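Local structure of calcium-regulated actin-bundling protein (Dictyostelium discoideum, 4X3N) at residues A[27-32]-A[173-178]; A[52-57]-A[275-280]; A[191-196]-A[284-289]. The protein bundles actin filaments under calcium regulation and may contribute to the structure and reorganization of filopodia and pseudopodia during cell movement. All blocks are in the same frame, centred on the assembly; numbering follows the deposited sequence.

Contact 1 of 3, residues A[27-32]-A[173-178]; sequences SAEAME and RSMNHD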
loop_
_atom_site.group_PDB
_atom_site.type_symbol
_atom_site.label_atom_id
_atom_site.label_comp_id
_atom_site.label_asym_id
_atom_site.label_seq_id
_atom_site.Cartn_x
_atom_site.Cartn_y
_atom_site.Cartn_z
ATOM N N SER A 27 -15.340 22.225 -4.387
ATOM C CA SER A 27 -16.113 21.702 -5.503
ATOM C C SER A 27 -15.405 20.487 -6.086
ATOM O O SER A 27 -14.205 20.272 -5.843
ATOM C CB SER A 27 -16.180 22.746 -6.592
ATOM O OG SER A 27 -14.927 22.855 -7.239
ATOM N N ALA A 28 -16.136 19.692 -6.858
ATOM C CA ALA A 28 -15.525 18.565 -7.545
ATOM C C ALA A 28 -14.407 19.024 -8.476
ATOM O O ALA A 28 -13.382 18.339 -8.642
ATOM C CB ALA A 28 -16.571 17.778 -8.330
ATOM N N GLU A 29 -14.616 20.167 -9.099
ATOM C CA GLU A 29 -13.661 20.645 -10.053
ATOM C C GLU A 29 -12.370 21.074 -9.341
ATOM O O GLU A 29 -11.293 20.878 -9.837
ATOM C CB GLU A 29 -14.275 21.843 -10.778
ATOM C CG GLU A 29 -13.510 22.316 -12.015
ATOM C CD GLU A 29 -14.003 23.662 -12.570
ATOM O OE1 GLU A 29 -15.188 24.027 -12.362
ATOM O OE2 GLU A 29 -13.193 24.368 -13.209
ATOM N N ALA A 30 -12.513 21.728 -8.198
ATOM C CA ALA A 30 -11.354 22.200 -7.453
ATOM C C ALA A 30 -10.636 20.968 -6.832
ATOM O O ALA A 30 -9.425 20.910 -6.829
ATOM C CB ALA A 30 -11.784 23.148 -6.379
ATOM N N MET A 31 -11.397 19.998 -6.321
ATOM C CA MET A 31 -10.814 18.795 -5.765
ATOM C C MET A 31 -10.004 18.068 -6.817
ATOM O O MET A 31 -8.950 17.545 -6.510
ATOM C CB MET A 31 -11.882 17.890 -5.190
ATOM C CG MET A 31 -11.361 16.692 -4.433
ATOM S SD MET A 31 -10.192 17.127 -3.099
ATOM C CE MET A 31 -11.368 17.483 -1.764
ATOM N N GLU A 32 -10.459 18.059 -8.068
ATOM C CA GLU A 32 -9.775 17.259 -9.065
ATOM C C GLU A 32 -8.463 17.937 -9.329
ATOM O O GLU A 32 -7.413 17.272 -9.441
ATOM C CB GLU A 32 -10.597 17.134 -10.368
ATOM C CG GLU A 32 -9.798 16.538 -11.536
ATOM C CD GLU A 32 -10.390 16.872 -12.923
ATOM O OE1 GLU A 32 -11.391 17.623 -13.003
ATOM O OE2 GLU A 32 -9.866 16.381 -13.950
ATOM N N ARG A 173 -6.592 30.603 -6.437
ATOM C CA ARG A 173 -5.371 31.219 -6.859
ATOM C C ARG A 173 -4.637 30.463 -7.965
ATOM O O ARG A 173 -4.014 31.094 -8.828
ATOM C CB ARG A 173 -4.398 31.394 -5.701
ATOM C CG ARG A 173 -4.802 32.457 -4.698
ATOM C CD ARG A 173 -3.855 32.425 -3.527
ATOM N NE ARG A 173 -4.186 33.322 -2.387
ATOM C CZ ARG A 173 -3.343 34.259 -1.908
ATOM N NH1 ARG A 173 -2.152 34.533 -2.444
ATOM N NH2 ARG A 173 -3.696 34.927 -0.861
ATOM N N SER A 174 -4.682 29.146 -7.943
ATOM C CA SER A 174 -3.778 28.366 -8.815
ATOM C C SER A 174 -4.421 27.803 -10.069
ATOM O O SER A 174 -3.711 27.587 -11.076
ATOM C CB SER A 174 -3.177 27.167 -8.016
ATOM O OG SER A 174 -2.144 26.436 -8.806
ATOM N N MET A 175 -5.722 27.540 -10.022
ATOM C CA MET A 175 -6.456 27.018 -11.195
ATOM C C MET A 175 -6.378 27.926 -12.424
ATOM O O MET A 175 -6.321 29.145 -12.313
ATOM C CB MET A 175 -7.889 26.729 -10.855
ATOM C CG MET A 175 -8.024 25.508 -9.986
ATOM S SD MET A 175 -9.711 25.180 -9.486
ATOM C CE MET A 175 -10.241 24.462 -11.048
ATOM N N ASN A 176 -6.275 27.310 -13.599
ATOM C CA ASN A 176 -6.119 28.054 -14.866
ATOM C C ASN A 176 -4.922 29.015 -14.972
ATOM O O ASN A 176 -5.001 30.083 -15.589
ATOM C CB ASN A 176 -7.401 28.832 -15.159
ATOM C CG ASN A 176 -8.627 27.957 -15.088
ATOM O OD1 ASN A 176 -9.606 28.306 -14.444
ATOM N ND2 ASN A 176 -8.570 26.804 -15.733
ATOM N N HIS A 177 -3.823 28.646 -14.330
ATOM C CA HIS A 177 -2.569 29.343 -14.510
ATOM C C HIS A 177 -1.621 28.281 -14.957
ATOM O O HIS A 177 -1.006 27.622 -14.135
ATOM C CB HIS A 177 -2.152 30.005 -13.226
ATOM C CG HIS A 177 -3.127 31.038 -12.781
ATOM N ND1 HIS A 177 -3.242 32.269 -13.395
ATOM C CD2 HIS A 177 -4.083 31.005 -11.825
ATOM C CE1 HIS A 177 -4.196 32.967 -12.809
ATOM N NE2 HIS A 177 -4.717 32.228 -11.849
ATOM N N ASP A 178 -1.575 28.074 -16.269
ATOM C CA ASP A 178 -0.744 27.039 -16.835
ATOM C C ASP A 178 0.707 27.486 -16.836
ATOM O O ASP A 178 1.022 28.650 -16.931
ATOM C CB ASP A 178 -1.226 26.640 -18.237
ATOM C CG ASP A 178 -2.541 25.818 -18.200
ATOM O OD1 ASP A 178 -3.138 25.585 -17.112
ATOM O OD2 ASP A 178 -2.977 25.376 -19.277
#
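Ala-30, in the first turn of helix 28-38, and Met-175, just past the end of helix 167-174, bring the two backbones closest, with their CA atoms 7.8 Å apart. Met-175 carries its segment's share of the contact: it projects its thioether at the helix start, where it meets the backbone and side chain of Glu-29 and Ala-30. CG lies beside the backbone N and anti to the carbonyl carbon (chi1 -72°), and the chain stays extended through SD before bending at chi3 (78°), which carries CE across to Glu-29. Met-175 SD rests 4.0 Å from Ala-30 CA, and Ala-30 CB is slightly farther from the same sulfur at 4.3 Å. Met-175 CE packs against Glu-29, 3.7 Å from its OE2 and 3.9 Å from its backbone O. The extended glutamate chain crosses the methionine at a slant, bringing CG as well as the carboxylate near CE. No hydrogen bond spans the two segments, so the grip is van der Waals contact between a thioether and a helix surface. Each backbone is fixed locally. Ser-27 is the N-cap, its OG accepting from Ala-30 N at 2.8 Å, while Ser-174 to His-177 form a type II beta turn whose closing bond is weak. Met-175 also touches Phe-33 one turn further along helix 28-38, and Met-31 reaches Asn-146 of the calcium site and Gln-83 of a second subunit. The contact thus joins an N-capped helix start to the turn that ends another helix, at the surface of a helical fold and close to a calcium loop whose ligands are consistent with an EF-hand.

Contact 2 of 3, residues A[52-57]-A[275-280]; sequences AYWAEV and AIWWMN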
loop_
_atom_site.group_PDB
_atom_site.type_symbol
_atom_site.label_atom_id
_atom_site.label_comp_id
_atom_site.label_asym_id
_atom_site.label_seq_id
_atom_site.Cartn_x
_atom_site.Cartn_y
_atom_site.Cartn_z
ATOM N N ALA A 52 1.296 30.648 -6.013
ATOM C CA ALA A 52 -0.010 31.096 -5.605
ATOM C C ALA A 52 0.107 32.108 -4.434
ATOM O O ALA A 52 -0.644 33.075 -4.337
ATOM C CB ALA A 52 -0.873 29.932 -5.177
ATOM N N TYR A 53 1.053 31.873 -3.560
ATOM C CA TYR A 53 1.101 32.634 -2.338
ATOM C C TYR A 53 2.365 33.492 -2.247
ATOM O O TYR A 53 2.784 33.886 -1.150
ATOM C CB TYR A 53 1.003 31.677 -1.160
ATOM C CG TYR A 53 -0.371 31.183 -0.897
ATOM C CD1 TYR A 53 -1.332 32.001 -0.328
ATOM C CD2 TYR A 53 -0.732 29.874 -1.246
ATOM C CE1 TYR A 53 -2.619 31.527 -0.130
ATOM C CE2 TYR A 53 -1.988 29.371 -1.017
ATOM C CZ TYR A 53 -2.952 30.194 -0.462
ATOM O OH TYR A 53 -4.235 29.720 -0.324
ATOM N N TRP A 54 2.984 33.803 -3.377
ATOM C CA TRP A 54 4.270 34.494 -3.350
ATOM C C TRP A 54 4.192 35.824 -2.527
ATOM O O TRP A 54 5.121 36.147 -1.773
ATOM C CB TRP A 54 4.781 34.755 -4.807
ATOM C CG TRP A 54 6.211 35.128 -4.832
ATOM C CD1 TRP A 54 6.749 36.365 -5.155
ATOM C CD2 TRP A 54 7.302 34.298 -4.471
ATOM N NE1 TRP A 54 8.096 36.326 -4.994
ATOM C CE2 TRP A 54 8.465 35.065 -4.588
ATOM C CE3 TRP A 54 7.403 32.986 -4.003
ATOM C CZ2 TRP A 54 9.719 34.554 -4.298
ATOM C CZ3 TRP A 54 8.659 32.470 -3.727
ATOM C CH2 TRP A 54 9.796 33.238 -3.874
ATOM N N ALA A 55 3.079 36.549 -2.636
ATOM C CA ALA A 55 2.975 37.871 -2.007
ATOM C C ALA A 55 3.075 37.674 -0.525
ATOM O O ALA A 55 3.694 38.472 0.153
ATOM C CB ALA A 55 1.682 38.576 -2.354
ATOM N N GLU A 56 2.517 36.581 -0.038
ATOM C CA GLU A 56 2.476 36.314 1.378
ATOM C C GLU A 56 3.594 35.505 1.930
ATOM O O GLU A 56 3.853 35.553 3.133
ATOM C CB GLU A 56 1.187 35.553 1.696
ATOM C CG GLU A 56 -0.118 36.282 1.412
ATOM C CD GLU A 56 -0.562 36.196 -0.029
ATOM O OE1 GLU A 56 0.038 35.470 -0.859
ATOM O OE2 GLU A 56 -1.591 36.824 -0.316
ATOM N N VAL A 57 4.224 34.651 1.108
ATOM C CA VAL A 57 5.104 33.604 1.678
ATOM C C VAL A 57 6.538 33.642 1.209
ATOM O O VAL A 57 7.353 32.894 1.733
ATOM C CB VAL A 57 4.514 32.154 1.480
ATOM C CG1 VAL A 57 4.870 31.565 0.142
ATOM C CG2 VAL A 57 4.940 31.228 2.620
ATOM N N ALA A 275 8.162 30.006 -9.267
ATOM C CA ALA A 275 8.850 29.102 -10.181
ATOM C C ALA A 275 10.167 29.690 -10.543
ATOM O O ALA A 275 11.140 28.980 -10.620
ATOM C CB ALA A 275 8.026 28.887 -11.421
ATOM N N ILE A 276 10.210 31.024 -10.690
ATOM C CA ILE A 276 11.442 31.707 -11.051
ATOM C C ILE A 276 12.385 31.600 -9.907
ATOM O O ILE A 276 13.506 31.171 -10.082
ATOM C CB ILE A 276 11.211 33.172 -11.532
ATOM C CG1 ILE A 276 10.375 33.241 -12.812
ATOM C CG2 ILE A 276 12.541 33.881 -11.697
ATOM C CD1 ILE A 276 10.898 32.401 -13.964
ATOM N N TRP A 277 11.931 31.896 -8.689
ATOM C CA TRP A 277 12.810 31.778 -7.533
ATOM C C TRP A 277 13.345 30.318 -7.372
ATOM O O TRP A 277 14.519 30.089 -7.077
ATOM C CB TRP A 277 12.055 32.222 -6.252
ATOM C CG TRP A 277 12.914 32.143 -4.978
ATOM C CD1 TRP A 277 13.630 33.175 -4.388
ATOM C CD2 TRP A 277 13.149 30.993 -4.160
ATOM N NE1 TRP A 277 14.274 32.724 -3.263
ATOM C CE2 TRP A 277 14.018 31.389 -3.112
ATOM C CE3 TRP A 277 12.737 29.658 -4.223
ATOM C CZ2 TRP A 277 14.477 30.492 -2.141
ATOM C CZ3 TRP A 277 13.177 28.773 -3.253
ATOM C CH2 TRP A 277 14.044 29.197 -2.222
ATOM N N TRP A 278 12.468 29.322 -7.541
ATOM C CA TRP A 278 12.866 27.922 -7.243
ATOM C C TRP A 278 13.924 27.467 -8.217
ATOM O O TRP A 278 14.931 26.881 -7.859
ATOM C CB TRP A 278 11.642 27.001 -7.369
ATOM C CG TRP A 278 11.888 25.614 -6.895
ATOM C CD1 TRP A 278 12.409 24.555 -7.637
ATOM C CD2 TRP A 278 11.626 25.088 -5.596
ATOM N NE1 TRP A 278 12.431 23.446 -6.892
ATOM C CE2 TRP A 278 11.971 23.731 -5.626
ATOM C CE3 TRP A 278 11.097 25.621 -4.411
ATOM C CZ2 TRP A 278 11.853 22.906 -4.497
ATOM C CZ3 TRP A 278 10.966 24.789 -3.292
ATOM C CH2 TRP A 278 11.314 23.461 -3.350
ATOM N N MET A 279 13.678 27.753 -9.478
ATOM C CA MET A 279 14.621 27.313 -10.503
ATOM C C MET A 279 15.973 27.949 -10.345
ATOM O O MET A 279 16.982 27.302 -10.488
ATOM C CB MET A 279 14.044 27.609 -11.888
ATOM C CG MET A 279 12.944 26.638 -12.250
ATOM S SD MET A 279 12.446 26.753 -13.979
ATOM C CE MET A 279 12.251 28.561 -14.196
ATOM N N ASN A 280 16.007 29.224 -9.999
ATOM C CA ASN A 280 17.304 29.898 -9.697
ATOM C C ASN A 280 17.955 29.337 -8.495
ATOM O O ASN A 280 19.125 29.047 -8.498
ATOM C CB ASN A 280 17.124 31.417 -9.603
ATOM C CG ASN A 280 17.060 32.087 -10.997
ATOM O OD1 ASN A 280 18.075 32.367 -11.582
ATOM N ND2 ASN A 280 15.875 32.301 -11.522
#
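Next to Trp-277, which meets Trp-54 across the contact, the backbone O of Ile-276 is gripped twice by Asn-280. Asn-280 N gives the helical bond to Ile-276 O at 3.2 Å, and ND2 of the same residue reaches that O from the opposite face of the carbonyl plane at 3.0 Å, nearly straight (168°). The same ND2 also pairs with Ser-252 OG, tying helix 273-290 to helix 232-255. Between the segments, the contact is made by two tryptophans whose side chains cross at about a right angle. Trp-54 leads with the far corner of its six-membered ring, CH2, which sits 3.4 Å from Trp-277 CB and 3.5 Å from Trp-277 CG. Both indoles leave their helices with CG anti to the backbone N, which in Trp-54 (chi1 -165°) sends the ring out from helix 42-57 toward helix 273-290. The ring planes meet obliquely at 48°. With an alanine in place of Trp-277, CB could still face CH2, but losing the indole would probably uncover that corner of Trp-54 and leave it freer to shift. No hydrogen bond crosses between the segments, which implies that apolar aromatic contact joins them, while Asn-51 OD1 (to Ala-275 N) and Arg-173 (to Glu-56) make polar links at their flanks.

Contact 3 of 3, residues A[191-196]-A[284-289]; sequences EEVNKR and EEKKKR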
loop_
_atom_site.group_PDB
_atom_site.type_symbol
_atom_site.label_atom_id
_atom_site.label_comp_id
_atom_site.label_asym_id
_atom_site.label_seq_id
_atom_site.Cartn_x
_atom_site.Cartn_y
_atom_site.Cartn_z
ATOM N N GLU A 191 15.873 19.166 -14.817
ATOM C CA GLU A 191 15.712 17.754 -14.601
ATOM C C GLU A 191 16.778 17.002 -15.409
ATOM O O GLU A 191 17.287 15.975 -14.989
ATOM C CB GLU A 191 14.291 17.257 -14.937
ATOM C CG GLU A 191 14.155 15.748 -14.854
ATOM C CD GLU A 191 14.646 15.141 -13.508
ATOM O OE1 GLU A 191 14.605 15.854 -12.456
ATOM O OE2 GLU A 191 15.089 13.951 -13.501
ATOM N N GLU A 192 17.126 17.507 -16.570
ATOM C CA GLU A 192 18.200 16.883 -17.316
ATOM C C GLU A 192 19.570 17.009 -16.551
ATOM O O GLU A 192 20.389 16.134 -16.626
ATOM C CB GLU A 192 18.221 17.494 -18.714
ATOM C CG GLU A 192 19.440 17.163 -19.548
ATOM C CD GLU A 192 19.553 15.708 -19.902
ATOM O OE1 GLU A 192 18.514 15.062 -19.938
ATOM O OE2 GLU A 192 20.691 15.233 -20.114
ATOM N N VAL A 193 19.822 18.075 -15.803
ATOM C CA VAL A 193 20.976 18.070 -14.940
ATOM C C VAL A 193 20.894 16.920 -13.936
ATOM O O VAL A 193 21.898 16.260 -13.677
ATOM C CB VAL A 193 21.165 19.388 -14.190
ATOM C CG1 VAL A 193 22.314 19.300 -13.212
ATOM C CG2 VAL A 193 21.350 20.565 -15.132
ATOM N N ASN A 194 19.721 16.686 -13.319
ATOM C CA ASN A 194 19.605 15.559 -12.421
ATOM C C ASN A 194 19.959 14.262 -13.133
ATOM O O ASN A 194 20.705 13.416 -12.603
ATOM C CB ASN A 194 18.226 15.450 -11.837
ATOM C CG ASN A 194 17.971 16.580 -10.851
ATOM O OD1 ASN A 194 18.893 17.056 -10.223
ATOM N ND2 ASN A 194 16.746 17.022 -10.759
ATOM N N LYS A 195 19.456 14.106 -14.341
ATOM C CA LYS A 195 19.760 12.876 -15.027
ATOM C C LYS A 195 21.280 12.756 -15.232
ATOM O O LYS A 195 21.811 11.708 -15.098
ATOM C CB LYS A 195 18.959 12.860 -16.311
ATOM C CG LYS A 195 19.074 11.594 -17.115
ATOM C CD LYS A 195 18.056 11.521 -18.287
ATOM C CE LYS A 195 18.571 12.032 -19.653
ATOM N NZ LYS A 195 19.950 11.661 -20.124
ATOM N N ARG A 196 21.975 13.814 -15.607
ATOM C CA ARG A 196 23.431 13.723 -15.811
ATOM C C ARG A 196 24.207 13.517 -14.494
ATOM O O ARG A 196 25.207 12.846 -14.466
ATOM C CB ARG A 196 23.912 14.958 -16.503
ATOM C CG ARG A 196 23.374 15.182 -17.922
ATOM C CD ARG A 196 23.641 13.935 -18.794
ATOM N NE ARG A 196 22.890 14.044 -20.030
ATOM C CZ ARG A 196 23.262 13.592 -21.246
ATOM N NH1 ARG A 196 24.401 12.928 -21.446
ATOM N NH2 ARG A 196 22.453 13.806 -22.284
ATOM N N GLU A 284 21.447 27.347 -8.657
ATOM C CA GLU A 284 22.519 27.767 -7.744
ATOM C C GLU A 284 23.121 26.568 -6.982
ATOM O O GLU A 284 24.335 26.372 -6.971
ATOM C CB GLU A 284 21.915 28.835 -6.806
ATOM C CG GLU A 284 22.766 29.312 -5.638
ATOM C CD GLU A 284 21.954 30.162 -4.606
ATOM O OE1 GLU A 284 22.325 30.170 -3.421
ATOM O OE2 GLU A 284 20.940 30.820 -4.950
ATOM N N GLU A 285 22.261 25.767 -6.356
ATOM C CA GLU A 285 22.656 24.562 -5.613
ATOM C C GLU A 285 23.441 23.609 -6.513
ATOM O O GLU A 285 24.554 23.153 -6.202
ATOM C CB GLU A 285 21.390 23.848 -5.084
ATOM C CG GLU A 285 21.615 22.813 -3.983
ATOM C CD GLU A 285 22.203 23.428 -2.747
ATOM O OE1 GLU A 285 22.009 24.644 -2.570
ATOM O OE2 GLU A 285 22.876 22.712 -1.971
ATOM N N LYS A 286 22.891 23.372 -7.683
ATOM C CA LYS A 286 23.556 22.478 -8.600
ATOM C C LYS A 286 24.931 22.965 -8.948
ATOM O O LYS A 286 25.865 22.142 -8.989
ATOM C CB LYS A 286 22.685 22.230 -9.844
ATOM C CG LYS A 286 21.547 21.233 -9.578
ATOM C CD LYS A 286 20.341 21.523 -10.437
ATOM C CE LYS A 286 19.510 20.243 -10.701
ATOM N NZ LYS A 286 18.780 19.683 -9.527
ATOM N N LYS A 287 25.080 24.263 -9.244
ATOM C CA LYS A 287 26.390 24.787 -9.751
ATOM C C LYS A 287 27.421 24.695 -8.676
ATOM O O LYS A 287 28.566 24.322 -8.896
ATOM C CB LYS A 287 26.277 26.243 -10.213
ATOM C CG LYS A 287 25.647 26.351 -11.564
ATOM C CD LYS A 287 25.299 27.780 -11.960
ATOM C CE LYS A 287 26.521 28.601 -12.339
ATOM N NZ LYS A 287 26.079 30.010 -12.620
ATOM N N LYS A 288 26.981 25.024 -7.479
ATOM C CA LYS A 288 27.835 24.956 -6.298
ATOM C C LYS A 288 28.429 23.550 -6.184
ATOM O O LYS A 288 29.636 23.406 -6.007
ATOM C CB LYS A 288 26.992 25.418 -5.119
ATOM C CG LYS A 288 27.213 24.932 -3.704
ATOM C CD LYS A 288 26.620 26.030 -2.803
ATOM C CE LYS A 288 25.780 25.504 -1.658
ATOM N NZ LYS A 288 26.674 25.251 -0.495
ATOM N N ARG A 289 27.606 22.528 -6.391
ATOM C CA ARG A 289 27.980 21.140 -6.093
ATOM C C ARG A 289 28.686 20.459 -7.276
ATOM O O ARG A 289 29.578 19.686 -7.081
ATOM C CB ARG A 289 26.716 20.417 -5.585
ATOM C CG ARG A 289 26.764 18.901 -5.467
ATOM C CD ARG A 289 27.036 18.419 -4.050
ATOM N NE ARG A 289 27.062 16.943 -3.954
ATOM C CZ ARG A 289 28.065 16.137 -4.348
ATOM N NH1 ARG A 289 29.184 16.632 -4.886
ATOM N NH2 ARG A 289 27.952 14.805 -4.191
#
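Lys-286 points its CB toward segment 191-196 and carries its chain obliquely past Val-193 before turning to Asn-194. CG and CD pass the valine methyl CG1, Lys-286 CD at 4.1 Å from Val-193 CG1. CE continues the same apolar strip, 3.9 Å from Val-193 CG1, and is also 3.3 Å from Asn-194 OD1. A bend at the last torsion (chi4 70°) then swings Lys-286 NZ onto Asn-194 OD1, to which it donates a 2.7 Å hydrogen bond, tilted 27° from the amide's carbonyl plane. Asn-194 is held from behind: its ND2 donates to Glu-191 OE1 at 3.0 Å in an almost straight bond (176°), which fixes the amide rotation and turns OD1 to the lysine. The glutamate carboxylate may favour the ammonium electrostatically, though the two charged atoms do not touch. Asp-282, one turn before Lys-286 on its own helix, forms a long, weak ion pair with NZ. Val-193 also packs on Leu-241 and Ala-244, and Lys-287 is salt-bridged to Glu-245, so helix 232-255 touches both segments and the contact lies within a group of three helices, 181-211, 232-255 and 273-290.

In the fold
Contacts 1 and 2 lie at the surface, whereas contact 3 is partly buried. Arg-173 of contact 1 joins the first two directly, through a salt bridge to Glu-56 and a probable hydrogen bond to Ala-52 O of contact 2. Helix 273-290 is shared by contacts 2 and 3, whose centres are about 20 Å apart, so it links the N-terminal helices to the long helix 181-211. Contacts 1 and 3 fall on opposite sides of the chain's centre, with nearest atoms about 17 Å apart. The chemistry of the three differs with place: the two surface contacts rest on apolar packing, a thioether at a helix start and a tryptophan pair between helices, whereas the partly buried one adds a lysine-to-amide hydrogen bond.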